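Local atomic coordinates of uncharacterized protein MG376 homolog (Mycoplasma pneumoniae, PDB entry 2HQL), a protein that probably binds single-stranded DNA through a small OB-fold domain, although its cellular role remains uncharacterized. Residues W22-I33 with Y47-Y58. Sequence-based numbering, arbitrary orientation.
Sequences WSVKKTGFLVTI and YYVIYANGQLAY
F29, V31 and I33 pair with A52, I50 and Y48 across the antiparallel hairpin formed by the second and third strands of this OB fold. Each is an antiparallel hydrogen-bonded pair, joined by two backbone N-H...O hydrogen bonds. The hydrogen bonds between V31 and I50 are short and straight, with I50 N to V31 O at 2.8 Å and an N-H...O angle of 169°. Toward the helix the ladder slackens: A52 N reaches F29 O at 3.2 Å, and the bond is bent. Between these rungs lie CA-H...O contacts, such as Y51 CA to F29 O.

Apolar packing on the buried face links V31, I33 and I50. With I50 CG1 set between its backbone N and carbonyl carbon (chi1 61°), the end of the side chain comes closer to strand 28-33, bringing I50 CG1 to 3.7 Å from V31 CB and I50 CD1 to 3.6 Å from I33 CG1. I70 of strand 69-81 packs on I33, and L60 of helix 54-64 on V31. On the other face L30 and Y51 lie side by side, while T32 CG2 meets the edge of the Y47 ring.

Beyond the ladder, the helix after the third strand packs against W22, just before the type I turn S23-K26, and F29 in the strand after it. A57 CB touches F29 CB and the W22 indole. K26 CE sits over the centre of one indole face, F29 CD1 over the opposite face nearer the rim, and W22 NE1 is hydrogen-bonded to E61. The W22 and Y58 rings meet obliquely, planes at 44°, with W22 CH2 over the centre of the Y58 ring and 3.8 Å from CE1 of Y58.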
ATOM      1  N   TRP A  22     -13.827  -8.450  13.992  1.00 25.30           N
ATOM      2  CA  TRP A  22     -15.022  -7.971  13.308  1.00 24.52           C
ATOM      3  C   TRP A  22     -15.409  -6.577  13.771  1.00 24.19           C
ATOM      4  O   TRP A  22     -15.281  -6.258  14.954  1.00 25.82           O
ATOM      5  CB  TRP A  22     -16.209  -8.910  13.572  1.00 22.79           C
ATOM      6  CG  TRP A  22     -16.158 -10.219  12.828  1.00 23.32           C
ATOM      7  CD1 TRP A  22     -15.749 -11.438  13.313  1.00 21.08           C
ATOM      8  CD2 TRP A  22     -16.557 -10.444  11.466  1.00 21.53           C
ATOM      9  NE1 TRP A  22     -15.877 -12.401  12.337  1.00 20.47           N
ATOM     10  CE2 TRP A  22     -16.370 -11.819  11.196  1.00 20.38           C
ATOM     11  CE3 TRP A  22     -17.053  -9.611  10.447  1.00 20.59           C
ATOM     12  CZ2 TRP A  22     -16.665 -12.384   9.949  1.00 20.88           C
ATOM     13  CZ3 TRP A  22     -17.345 -10.172   9.206  1.00 19.94           C
ATOM     14  CH2 TRP A  22     -17.149 -11.549   8.971  1.00 20.33           C
ATOM     15  N   SER A  23     -15.876  -5.755  12.829  1.00 22.99           N
ATOM     16  CA  SER A  23     -16.338  -4.408  13.124  1.00 21.42           C
ATOM     17  C   SER A  23     -17.628  -4.620  13.903  1.00 21.63           C
ATOM     18  O   SER A  23     -18.070  -5.759  14.056  1.00 22.16           O
ATOM     19  CB  SER A  23     -16.625  -3.644  11.836  1.00 19.96           C
ATOM     20  OG  SER A  23     -17.595  -4.324  11.062  1.00 23.12           O
ATOM     21  N   VAL A  24     -18.255  -3.544  14.364  1.00 22.23           N
ATOM     22  CA  VAL A  24     -19.465  -3.681  15.171  1.00 21.84           C
ATOM     23  C   VAL A  24     -20.634  -4.455  14.561  1.00 22.43           C
ATOM     24  O   VAL A  24     -21.014  -5.489  15.095  1.00 23.53           O
ATOM     25  CB  VAL A  24     -19.943  -2.311  15.667  1.00 20.55           C
ATOM     26  CG1 VAL A  24     -21.125  -2.486  16.633  1.00 20.98           C
ATOM     27  CG2 VAL A  24     -18.785  -1.602  16.376  1.00 19.01           C
ATOM     28  N   LYS A  25     -21.213  -3.977  13.463  1.00 23.71           N
ATOM     29  CA  LYS A  25     -22.326  -4.703  12.840  1.00 23.69           C
ATOM     30  C   LYS A  25     -21.801  -5.771  11.875  1.00 23.13           C
ATOM     31  O   LYS A  25     -22.529  -6.248  11.010  1.00 24.23           O
ATOM     32  CB  LYS A  25     -23.249  -3.736  12.086  1.00 23.12           C
ATOM     33  CG  LYS A  25     -24.022  -2.770  12.976  1.00 24.02           C
ATOM     34  CD  LYS A  25     -24.943  -1.855  12.163  1.00 25.96           C
ATOM     35  CE  LYS A  25     -26.111  -2.616  11.520  1.00 27.64           C
ATOM     36  NZ  LYS A  25     -27.101  -1.714  10.838  1.00 26.72           N
ATOM     37  N   LYS A  26     -20.536  -6.143  12.060  1.00 23.33           N
ATOM     38  CA  LYS A  26     -19.830  -7.123  11.234  1.00 20.88           C
ATOM     39  C   LYS A  26     -19.824  -6.790   9.759  1.00 20.48           C
ATOM     40  O   LYS A  26     -19.731  -7.680   8.914  1.00 20.13           O
ATOM     41  CB  LYS A  26     -20.364  -8.535  11.467  1.00 19.72           C
ATOM     42  CG  LYS A  26     -19.924  -9.080  12.806  1.00 19.95           C
ATOM     43  CD  LYS A  26     -20.539 -10.422  13.125  1.00 21.63           C
ATOM     44  CE  LYS A  26     -19.578 -11.553  12.857  1.00 20.89           C
ATOM     45  NZ  LYS A  26     -20.138 -12.841  13.333  1.00 23.28           N
ATOM     46  N   THR A  27     -19.906  -5.492   9.470  1.00 20.17           N
ATOM     47  CA  THR A  27     -19.871  -4.964   8.108  1.00 21.88           C
ATOM     48  C   THR A  27     -18.607  -5.488   7.386  1.00 21.43           C
ATOM     49  O   THR A  27     -18.599  -5.687   6.167  1.00 22.02           O
ATOM     50  CB  THR A  27     -19.778  -3.430   8.130  1.00 23.54           C
ATOM     51  OG1 THR A  27     -20.463  -2.915   9.286  1.00 29.03           O
ATOM     52  CG2 THR A  27     -20.374  -2.849   6.863  1.00 25.89           C
ATOM     53  N   GLY A  28     -17.540  -5.690   8.159  1.00 20.64           N
ATOM     54  CA  GLY A  28     -16.290  -6.182   7.613  1.00 18.44           C
ATOM     55  C   GLY A  28     -15.452  -6.946   8.622  1.00 18.43           C
ATOM     56  O   GLY A  28     -15.695  -6.904   9.828  1.00 16.67           O
ATOM     57  N   PHE A  29     -14.454  -7.661   8.121  1.00 18.78           N
ATOM     58  CA  PHE A  29     -13.556  -8.435   8.975  1.00 19.26           C
ATOM     59  C   PHE A  29     -12.141  -7.933   8.748  1.00 19.59           C
ATOM     60  O   PHE A  29     -11.666  -7.899   7.612  1.00 19.57           O
ATOM     61  CB  PHE A  29     -13.627  -9.921   8.618  1.00 18.52           C
ATOM     62  CG  PHE A  29     -12.892 -10.814   9.576  1.00 15.70           C
ATOM     63  CD1 PHE A  29     -13.288 -10.894  10.909  1.00 13.85           C
ATOM     64  CD2 PHE A  29     -11.827 -11.599   9.139  1.00 15.83           C
ATOM     65  CE1 PHE A  29     -12.641 -11.743  11.798  1.00 13.44           C
ATOM     66  CE2 PHE A  29     -11.160 -12.464  10.026  1.00 16.29           C
ATOM     67  CZ  PHE A  29     -11.572 -12.535  11.359  1.00 15.05           C
ATOM     68  N   LEU A  30     -11.470  -7.549   9.828  1.00 20.07           N
ATOM     69  CA  LEU A  30     -10.120  -7.038   9.718  1.00 20.64           C
ATOM     70  C   LEU A  30      -9.062  -7.975  10.229  1.00 19.34           C
ATOM     71  O   LEU A  30      -9.151  -8.501  11.340  1.00 16.95           O
ATOM     72  CB  LEU A  30      -9.985  -5.696  10.439  1.00 23.20           C
ATOM     73  CG  LEU A  30     -10.558  -4.486   9.698  1.00 26.58           C
ATOM     74  CD1 LEU A  30     -12.091  -4.472   9.784  1.00 25.90           C
ATOM     75  CD2 LEU A  30      -9.959  -3.223  10.312  1.00 26.27           C
ATOM     76  N   VAL A  31      -8.047  -8.149   9.392  1.00 18.55           N
ATOM     77  CA  VAL A  31      -6.912  -9.002   9.690  1.00 19.55           C
ATOM     78  C   VAL A  31      -5.619  -8.172   9.655  1.00 19.02           C
ATOM     79  O   VAL A  31      -5.489  -7.224   8.880  1.00 17.37           O
ATOM     80  CB  VAL A  31      -6.827 -10.177   8.667  1.00 18.62           C
ATOM     81  CG1 VAL A  31      -5.556 -11.012   8.911  1.00 16.74           C
ATOM     82  CG2 VAL A  31      -8.075 -11.054   8.787  1.00 16.19           C
ATOM     83  N   THR A  32      -4.680  -8.512  10.530  1.00 19.28           N
ATOM     84  CA  THR A  32      -3.400  -7.828  10.573  1.00 18.07           C
ATOM     85  C   THR A  32      -2.313  -8.836  10.248  1.00 18.25           C
ATOM     86  O   THR A  32      -2.160  -9.859  10.928  1.00 16.33           O
ATOM     87  CB  THR A  32      -3.139  -7.195  11.931  1.00 18.38           C
ATOM     88  OG1 THR A  32      -4.040  -6.096  12.107  1.00 19.40           O
ATOM     89  CG2 THR A  32      -1.708  -6.672  12.005  1.00 20.38           C
ATOM     90  N   ILE A  33      -1.567  -8.512   9.194  1.00 18.52           N
ATOM     91  CA  ILE A  33      -0.507  -9.347   8.642  1.00 18.72           C
ATOM     92  C   ILE A  33       0.907  -8.824   8.910  1.00 18.53           C
ATOM     93  O   ILE A  33       1.134  -7.623   9.009  1.00 17.54           O
ATOM     94  CB  ILE A  33      -0.696  -9.459   7.104  1.00 19.12           C
ATOM     95  CG1 ILE A  33      -2.132  -9.857   6.771  1.00 20.87           C
ATOM     96  CG2 ILE A  33       0.256 -10.446   6.526  1.00 23.51           C
ATOM     97  CD1 ILE A  33      -2.600 -11.149   7.379  1.00 19.86           C
ATOM     98  N   TYR A  47       4.146  -4.654   9.430  1.00 18.26           N
ATOM     99  CA  TYR A  47       2.776  -5.024   9.735  1.00 16.68           C
ATOM    100  C   TYR A  47       1.829  -4.233   8.859  1.00 16.29           C
ATOM    101  O   TYR A  47       1.992  -3.020   8.669  1.00 13.41           O
ATOM    102  CB  TYR A  47       2.455  -4.764  11.199  1.00 17.59           C
ATOM    103  CG  TYR A  47       2.975  -5.823  12.154  1.00 18.94           C
ATOM    104  CD1 TYR A  47       2.097  -6.660  12.841  1.00 19.57           C
ATOM    105  CD2 TYR A  47       4.339  -5.956  12.407  1.00 19.71           C
ATOM    106  CE1 TYR A  47       2.566  -7.595  13.760  1.00 19.94           C
ATOM    107  CE2 TYR A  47       4.813  -6.889  13.326  1.00 20.48           C
ATOM    108  CZ  TYR A  47       3.922  -7.698  13.999  1.00 21.30           C
ATOM    109  OH  TYR A  47       4.386  -8.592  14.934  1.00 24.10           O
ATOM    110  N   TYR A  48       0.836  -4.948   8.332  1.00 16.16           N
ATOM    111  CA  TYR A  48      -0.166  -4.381   7.448  1.00 15.65           C
ATOM    112  C   TYR A  48      -1.538  -4.772   7.944  1.00 16.09           C
ATOM    113  O   TYR A  48      -1.698  -5.803   8.597  1.00 16.14           O
ATOM    114  CB  TYR A  48       0.038  -4.924   6.039  1.00 14.06           C
ATOM    115  CG  TYR A  48       1.399  -4.598   5.472  1.00 14.69           C
ATOM    116  CD1 TYR A  48       1.695  -3.311   5.028  1.00 15.05           C
ATOM    117  CD2 TYR A  48       2.397  -5.569   5.391  1.00 15.38           C
ATOM    118  CE1 TYR A  48       2.944  -3.001   4.518  1.00 17.46           C
ATOM    119  CE2 TYR A  48       3.657  -5.266   4.881  1.00 14.82           C
ATOM    120  CZ  TYR A  48       3.917  -3.984   4.448  1.00 16.07           C
ATOM    121  OH  TYR A  48       5.144  -3.664   3.935  1.00 18.91           O
ATOM    122  N   VAL A  49      -2.525  -3.934   7.648  1.00 16.28           N
ATOM    123  CA  VAL A  49      -3.890  -4.215   8.046  1.00 14.60           C
ATOM    124  C   VAL A  49      -4.688  -4.389   6.771  1.00 15.60           C
ATOM    125  O   VAL A  49      -4.681  -3.535   5.896  1.00 14.50           O
ATOM    126  CB  VAL A  49      -4.501  -3.074   8.876  1.00 13.99           C
ATOM    127  CG1 VAL A  49      -5.939  -3.403   9.220  1.00 15.31           C
ATOM    128  CG2 VAL A  49      -3.695  -2.855  10.141  1.00 13.74           C
ATOM    129  N   ILE A  50      -5.358  -5.523   6.665  1.00 17.00           N
ATOM    130  CA  ILE A  50      -6.160  -5.822   5.498  1.00 16.18           C
ATOM    131  C   ILE A  50      -7.577  -6.101   5.978  1.00 17.74           C
ATOM    132  O   ILE A  50      -7.792  -6.378   7.157  1.00 16.48           O
ATOM    133  CB  ILE A  50      -5.596  -7.057   4.756  1.00 16.67           C
ATOM    134  CG1 ILE A  50      -5.623  -8.285   5.666  1.00 15.60           C
ATOM    135  CG2 ILE A  50      -4.151  -6.797   4.343  1.00 16.65           C
ATOM    136  CD1 ILE A  50      -5.222  -9.560   4.967  1.00 16.17           C
ATOM    137  N   TYR A  51      -8.549  -6.002   5.076  1.00 19.20           N
ATOM    138  CA  TYR A  51      -9.936  -6.276   5.449  1.00 21.15           C
ATOM    139  C   TYR A  51     -10.730  -6.793   4.263  1.00 21.75           C
ATOM    140  O   TYR A  51     -10.223  -6.829   3.145  1.00 23.92           O
ATOM    141  CB  TYR A  51     -10.634  -5.028   6.016  1.00 17.37           C
ATOM    142  CG  TYR A  51     -10.875  -3.908   5.029  1.00 17.64           C
ATOM    143  CD1 TYR A  51      -9.907  -2.926   4.810  1.00 17.72           C
ATOM    144  CD2 TYR A  51     -12.070  -3.824   4.315  1.00 17.11           C
ATOM    145  CE1 TYR A  51     -10.126  -1.883   3.900  1.00 19.45           C
ATOM    146  CE2 TYR A  51     -12.300  -2.786   3.399  1.00 19.78           C
ATOM    147  CZ  TYR A  51     -11.320  -1.820   3.199  1.00 18.92           C
ATOM    148  OH  TYR A  51     -11.525  -0.798   2.298  1.00 18.45           O
ATOM    149  N   ALA A  52     -11.972  -7.197   4.526  1.00 21.89           N
ATOM    150  CA  ALA A  52     -12.868  -7.709   3.496  1.00 20.22           C
ATOM    151  C   ALA A  52     -14.319  -7.531   3.927  1.00 20.88           C
ATOM    152  O   ALA A  52     -14.626  -7.455   5.114  1.00 20.57           O
ATOM    153  CB  ALA A  52     -12.581  -9.176   3.235  1.00 19.27           C
ATOM    154  N   ASN A  53     -15.206  -7.463   2.943  1.00 22.55           N
ATOM    155  CA  ASN A  53     -16.634  -7.299   3.185  1.00 23.32           C
ATOM    156  C   ASN A  53     -17.441  -8.452   2.578  1.00 23.32           C
ATOM    157  O   ASN A  53     -16.906  -9.257   1.810  1.00 23.88           O
ATOM    158  CB  ASN A  53     -17.104  -5.978   2.583  1.00 21.81           C
ATOM    159  CG  ASN A  53     -16.628  -4.786   3.369  1.00 19.84           C
ATOM    160  OD1 ASN A  53     -17.219  -4.425   4.387  1.00 21.78           O
ATOM    161  ND2 ASN A  53     -15.550  -4.173   2.912  1.00 17.53           N
ATOM    162  N   GLY A  54     -18.717  -8.523   2.952  1.00 23.02           N
ATOM    163  CA  GLY A  54     -19.621  -9.539   2.440  1.00 23.83           C
ATOM    164  C   GLY A  54     -19.199 -10.989   2.564  1.00 25.20           C
ATOM    165  O   GLY A  54     -18.747 -11.429   3.618  1.00 24.44           O
ATOM    166  N   GLN A  55     -19.377 -11.743   1.486  1.00 26.65           N
ATOM    167  CA  GLN A  55     -18.994 -13.146   1.484  1.00 27.95           C
ATOM    168  C   GLN A  55     -17.524 -13.308   1.839  1.00 27.45           C
ATOM    169  O   GLN A  55     -17.166 -14.113   2.705  1.00 28.04           O
ATOM    170  CB  GLN A  55     -19.224 -13.774   0.108  1.00 29.64           C
ATOM    171  CG  GLN A  55     -20.683 -13.956  -0.280  1.00 33.82           C
ATOM    172  CD  GLN A  55     -20.887 -15.096  -1.269  1.00 34.10           C
ATOM    173  OE1 GLN A  55     -21.983 -15.282  -1.796  1.00 35.76           O
ATOM    174  NE2 GLN A  55     -19.828 -15.869  -1.517  1.00 35.96           N
ATOM    175  N   LEU A  56     -16.680 -12.534   1.160  1.00 26.71           N
ATOM    176  CA  LEU A  56     -15.231 -12.582   1.346  1.00 24.78           C
ATOM    177  C   LEU A  56     -14.740 -12.289   2.770  1.00 22.84           C
ATOM    178  O   LEU A  56     -13.612 -12.634   3.112  1.00 21.51           O
ATOM    179  CB  LEU A  56     -14.563 -11.643   0.336  1.00 26.23           C
ATOM    180  CG  LEU A  56     -13.041 -11.685   0.136  1.00 27.49           C
ATOM    181  CD1 LEU A  56     -12.567 -13.110  -0.062  1.00 26.74           C
ATOM    182  CD2 LEU A  56     -12.676 -10.829  -1.073  1.00 27.98           C
ATOM    183  N   ALA A  57     -15.577 -11.663   3.596  1.00 21.82           N
ATOM    184  CA  ALA A  57     -15.198 -11.385   4.982  1.00 21.91           C
ATOM    185  C   ALA A  57     -15.238 -12.711   5.727  1.00 22.23           C
ATOM    186  O   ALA A  57     -14.398 -13.000   6.576  1.00 22.06           O
ATOM    187  CB  ALA A  57     -16.174 -10.402   5.621  1.00 22.52           C
ATOM    188  N   TYR A  58     -16.228 -13.520   5.379  1.00 23.53           N
ATOM    189  CA  TYR A  58     -16.417 -14.829   5.975  1.00 24.45           C
ATOM    190  C   TYR A  58     -15.413 -15.853   5.462  1.00 24.78           C
ATOM    191  O   TYR A  58     -15.105 -16.828   6.156  1.00 25.65           O
ATOM    192  CB  TYR A  58     -17.841 -15.285   5.720  1.00 23.98           C
ATOM    193  CG  TYR A  58     -18.816 -14.573   6.610  1.00 23.30           C
ATOM    194  CD1 TYR A  58     -18.936 -14.926   7.955  1.00 25.00           C
ATOM    195  CD2 TYR A  58     -19.605 -13.534   6.124  1.00 23.31           C
ATOM    196  CE1 TYR A  58     -19.821 -14.267   8.798  1.00 24.74           C
ATOM    197  CE2 TYR A  58     -20.493 -12.862   6.959  1.00 25.16           C
ATOM    198  CZ  TYR A  58     -20.598 -13.235   8.296  1.00 24.33           C
ATOM    199  OH  TYR A  58     -21.489 -12.592   9.132  1.00 22.93           O
TER